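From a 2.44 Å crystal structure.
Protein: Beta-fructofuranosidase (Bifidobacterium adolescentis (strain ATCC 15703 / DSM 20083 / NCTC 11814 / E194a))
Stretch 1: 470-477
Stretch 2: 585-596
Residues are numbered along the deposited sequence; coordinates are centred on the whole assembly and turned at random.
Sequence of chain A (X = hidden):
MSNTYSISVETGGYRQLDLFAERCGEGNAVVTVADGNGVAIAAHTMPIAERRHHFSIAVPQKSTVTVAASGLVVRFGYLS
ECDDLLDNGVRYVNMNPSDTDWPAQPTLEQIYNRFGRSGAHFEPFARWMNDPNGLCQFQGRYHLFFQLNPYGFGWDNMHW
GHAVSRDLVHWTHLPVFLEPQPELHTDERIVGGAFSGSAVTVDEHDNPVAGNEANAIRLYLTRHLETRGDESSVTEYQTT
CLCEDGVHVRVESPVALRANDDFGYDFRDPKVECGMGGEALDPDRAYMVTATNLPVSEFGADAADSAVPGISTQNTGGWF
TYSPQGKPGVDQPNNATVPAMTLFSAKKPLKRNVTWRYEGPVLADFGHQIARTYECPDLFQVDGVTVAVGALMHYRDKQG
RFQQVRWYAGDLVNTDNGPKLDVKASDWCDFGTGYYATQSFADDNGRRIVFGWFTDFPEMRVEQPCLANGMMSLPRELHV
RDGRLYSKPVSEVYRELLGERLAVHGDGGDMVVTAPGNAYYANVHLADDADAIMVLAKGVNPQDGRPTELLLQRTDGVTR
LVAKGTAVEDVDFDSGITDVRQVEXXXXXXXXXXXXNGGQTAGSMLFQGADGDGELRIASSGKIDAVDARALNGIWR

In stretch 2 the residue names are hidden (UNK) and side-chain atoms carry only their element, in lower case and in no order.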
# COMPACT_ATOMS: atom_id res chain seq x y z
N GLY A 470 -1.44 9.65 0.06
CA GLY A 470 -1.27 8.23 -0.16
C GLY A 470 -1.81 7.76 -1.49
O GLY A 470 -2.88 8.20 -1.93
N MET A 471 -1.07 6.87 -2.14
CA MET A 471 -1.56 6.23 -3.36
C MET A 471 -0.99 4.82 -3.42
O MET A 471 0.01 4.51 -2.77
CB MET A 471 -1.19 7.03 -4.61
CG MET A 471 0.19 6.75 -5.16
SD MET A 471 0.51 7.60 -6.71
CE MET A 471 0.59 9.30 -6.16
N MET A 472 -1.65 3.98 -4.21
CA MET A 472 -1.15 2.64 -4.46
C MET A 472 -0.39 2.60 -5.78
O MET A 472 -0.64 3.41 -6.68
CB MET A 472 -2.30 1.62 -4.50
CG MET A 472 -3.15 1.62 -3.24
SD MET A 472 -2.23 1.07 -1.79
CE MET A 472 -3.55 0.99 -0.59
N SER A 473 0.55 1.67 -5.86
CA SER A 473 1.24 1.40 -7.11
C SER A 473 0.26 0.87 -8.16
O SER A 473 -0.89 0.53 -7.87
CB SER A 473 2.37 0.40 -6.86
OG SER A 473 1.85 -0.90 -6.64
N LEU A 474 0.72 0.84 -9.40
CA LEU A 474 -0.06 0.09 -10.37
C LEU A 474 0.18 -1.41 -10.16
O LEU A 474 1.31 -1.81 -9.87
CB LEU A 474 0.30 0.50 -11.80
CG LEU A 474 -0.13 1.91 -12.21
CD1 LEU A 474 0.49 2.31 -13.55
CD2 LEU A 474 -1.65 2.02 -12.28
N PRO A 475 -0.85 -2.24 -10.27
CA PRO A 475 -0.70 -3.66 -9.92
C PRO A 475 0.33 -4.35 -10.81
O PRO A 475 0.30 -4.24 -12.03
CB PRO A 475 -2.10 -4.24 -10.13
CG PRO A 475 -2.81 -3.25 -11.00
CD PRO A 475 -2.23 -1.91 -10.67
N ARG A 476 1.25 -5.07 -10.16
CA ARG A 476 2.34 -5.75 -10.85
C ARG A 476 2.16 -7.26 -10.78
O ARG A 476 1.77 -7.81 -9.74
CB ARG A 476 3.69 -5.35 -10.25
CG ARG A 476 4.01 -3.88 -10.39
CD ARG A 476 5.26 -3.49 -9.61
NE ARG A 476 5.40 -2.04 -9.52
CZ ARG A 476 6.40 -1.42 -8.90
NH1 ARG A 476 7.37 -2.13 -8.34
NH2 ARG A 476 6.44 -0.10 -8.87
N GLU A 477 2.45 -7.93 -11.90
CA GLU A 477 2.47 -9.38 -11.94
C GLU A 477 3.87 -9.87 -11.62
O GLU A 477 4.86 -9.28 -12.06
CB GLU A 477 2.02 -9.89 -13.32
CG GLU A 477 1.94 -11.41 -13.43
CD GLU A 477 1.57 -11.88 -14.83
OE1 GLU A 477 1.08 -11.05 -15.62
OE2 GLU A 477 1.78 -13.07 -15.13
N UNK A 585 8.44 3.17 -19.11
CA UNK A 585 8.20 4.25 -18.16
C UNK A 585 6.71 4.55 -18.08
O UNK A 585 6.06 4.76 -19.11
c UNK A 585 10.46 5.23 -18.68
c UNK A 585 8.74 6.62 -17.51
c UNK A 585 8.98 5.53 -18.54
N UNK A 586 6.17 4.58 -16.86
CA UNK A 586 4.85 5.12 -16.57
C UNK A 586 5.04 6.34 -15.69
O UNK A 586 5.48 6.22 -14.54
c UNK A 586 4.48 1.83 -16.81
c UNK A 586 3.96 4.10 -15.86
c UNK A 586 3.60 2.89 -16.68
c UNK A 586 2.35 2.79 -17.27
c UNK A 586 2.01 1.67 -18.01
c UNK A 586 4.15 0.71 -17.54
c UNK A 586 2.91 0.63 -18.15
N UNK A 587 4.73 7.53 -16.21
CA UNK A 587 4.71 8.74 -15.41
C UNK A 587 3.29 9.29 -15.36
O UNK A 587 2.71 9.59 -16.41
c UNK A 587 5.66 9.81 -15.94
c UNK A 587 5.04 12.18 -15.41
c UNK A 587 6.43 10.99 -13.87
c UNK A 587 5.09 13.29 -14.58
c UNK A 587 5.73 11.02 -15.06
c UNK A 587 6.48 12.10 -13.05
c UNK A 587 5.80 13.25 -13.40
N UNK A 588 2.75 9.43 -14.15
CA UNK A 588 1.35 9.78 -13.94
C UNK A 588 1.28 11.03 -13.06
O UNK A 588 0.95 10.96 -11.87
c UNK A 588 -0.89 8.87 -13.16
o UNK A 588 -1.53 8.16 -12.35
c UNK A 588 0.60 8.60 -13.32
o UNK A 588 -1.41 9.77 -13.84
N UNK A 589 1.61 12.18 -13.66
CA UNK A 589 1.48 13.50 -13.05
C UNK A 589 2.42 13.72 -11.87
O UNK A 589 3.19 14.68 -11.87
c UNK A 589 -0.92 13.97 -13.80
n UNK A 589 -3.62 16.08 -13.99
c UNK A 589 -2.35 13.63 -13.45
n UNK A 589 -3.97 16.46 -11.76
n UNK A 589 -2.90 14.54 -12.45
c UNK A 589 -3.50 15.69 -12.73
c UNK A 589 0.02 13.75 -12.63
N UNK A 590 2.36 12.86 -10.85
CA UNK A 590 3.20 13.07 -9.67
C UNK A 590 3.85 11.78 -9.17
O UNK A 590 4.20 11.70 -7.99
c UNK A 590 1.26 12.85 -8.03
o UNK A 590 1.01 11.77 -8.56
c UNK A 590 2.40 13.72 -8.54
n UNK A 590 0.57 13.33 -7.01
N UNK A 591 4.02 10.78 -10.03
CA UNK A 591 4.65 9.53 -9.63
C UNK A 591 5.18 8.85 -10.89
O UNK A 591 4.55 8.90 -11.95
c UNK A 591 2.43 8.30 -9.70
c UNK A 591 4.35 7.34 -8.37
c UNK A 591 3.66 8.62 -8.85
N UNK A 592 6.35 8.23 -10.77
CA UNK A 592 6.98 7.51 -11.86
C UNK A 592 7.12 6.05 -11.45
O UNK A 592 7.31 5.73 -10.28
c UNK A 592 8.35 8.11 -12.24
c UNK A 592 8.78 7.64 -13.63
c UNK A 592 9.41 7.77 -11.20
N UNK A 593 6.98 5.16 -12.44
CA UNK A 593 7.26 3.74 -12.25
C UNK A 593 7.97 3.25 -13.50
O UNK A 593 7.45 3.38 -14.61
o UNK A 593 4.37 1.35 -9.97
c UNK A 593 5.15 3.43 -10.82
c UNK A 593 4.05 2.47 -10.42
c UNK A 593 5.97 2.94 -12.01
o UNK A 593 2.86 2.84 -10.56
N UNK A 594 9.17 2.69 -13.32
CA UNK A 594 10.05 2.33 -14.42
C UNK A 594 10.33 0.83 -14.36
O UNK A 594 10.62 0.29 -13.28
c UNK A 594 11.37 3.13 -14.36
c UNK A 594 12.31 2.69 -15.47
c UNK A 594 11.09 4.62 -14.44
N UNK A 595 10.25 0.17 -15.51
CA UNK A 595 10.52 -1.25 -15.63
C UNK A 595 11.59 -1.47 -16.69
O UNK A 595 11.45 -0.99 -17.82
c UNK A 595 6.28 -0.58 -14.08
c UNK A 595 8.07 -2.67 -13.84
c UNK A 595 6.19 -1.44 -13.00
c UNK A 595 7.09 -2.49 -12.88
c UNK A 595 8.16 -1.83 -14.93
c UNK A 595 9.24 -2.02 -15.95
c UNK A 595 7.26 -0.78 -15.04
N UNK A 596 12.65 -2.19 -16.32
CA UNK A 596 13.79 -2.40 -17.20
C UNK A 596 13.87 -3.86 -17.62
O UNK A 596 13.60 -4.76 -16.83
c UNK A 596 15.11 -0.57 -15.91
c UNK A 596 16.49 -0.25 -15.36
c UNK A 596 15.09 -1.99 -16.50
c UNK A 596 14.70 0.44 -16.96
O HOH W 1 3.53 -0.77 -11.03

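Position 585 carries three side-chain carbons, one bearing the other two, and lies out of reach of stretch 1: a beta-branched valine, V585. Position 586 has one carbon and then a six-carbon ring with no heteroatom, which approaches L474 obliquely; this is phenylalanine, F586. F586 CD2 lies 4.2 Å from L474 CD1, an apolar contact. At 587 the same carbon and six-carbon ring recur, but they touch nothing on stretch 1, giving F587. Position 588 shows two carbons, the second carrying two oxygens; its CB points toward stretch 1, yet the side chain makes no contact with stretch 1. This is the short carboxylate of D588, its oxygens hydrogen-bonded elsewhere in the structure.

Position 589 runs three carbons, a nitrogen, then a carbon with two more nitrogens, out of reach: a guanidinium, R589. At 590, two carbons end in one oxygen and one nitrogen. CB points sideways, but the end of the side chain comes near M471: the amide of N590. N590 OD1 lies 3.5 Å from M471 CE. Position 591 has three carbons, forked at the first, with CB directed toward stretch 1, and one methyl packs against M471: V591, whose CG1 lies 3.6 Å from M471 SD. Position 592 repeats that fork out of reach, V592.

Position 593 has three carbons, the third carrying two oxygens, which reach the L474 backbone and the R476 guanidinium; the length and carboxylate make it E593. L474 N donates to E593 OE2 at 3.2 Å, while R476 NH2 donates to E593 OE1 at 2.8 Å and 177°, a nearly straight hydrogen bond within a salt bridge. Position 594, three carbons forked at the first, points away: V594. Position 595 is one carbon and a six-carbon ring whose edge meets a face of the R476 guanidinium: F595, with CZ 3.6 Å from R476 NE. Position 596 has four carbons forked at the second, out of reach of stretch 1: L596.

The rule here is one carboxylate serving several donors. E593, which has the largest area covered by the other stretch, binds a backbone NH with one oxygen and an arginine with the other. A water adds a link: it accepts from R476 NE at 2.7 Å and donates to L474 O at 2.7 Å and to E593 OE1 at 2.5 Å. Paired backbone bonds, F586 N to E593 O at 2.9 Å and E593 N to F586 O at 2.8 Å, hold the glutamate's strand in the hairpin. Around this polar centre, M471 packs on V591, L474 meets F586, and the edge of F595 sits over one face of the guanidinium.

Stretch 2 585-596: VFFDRNVVEVFL
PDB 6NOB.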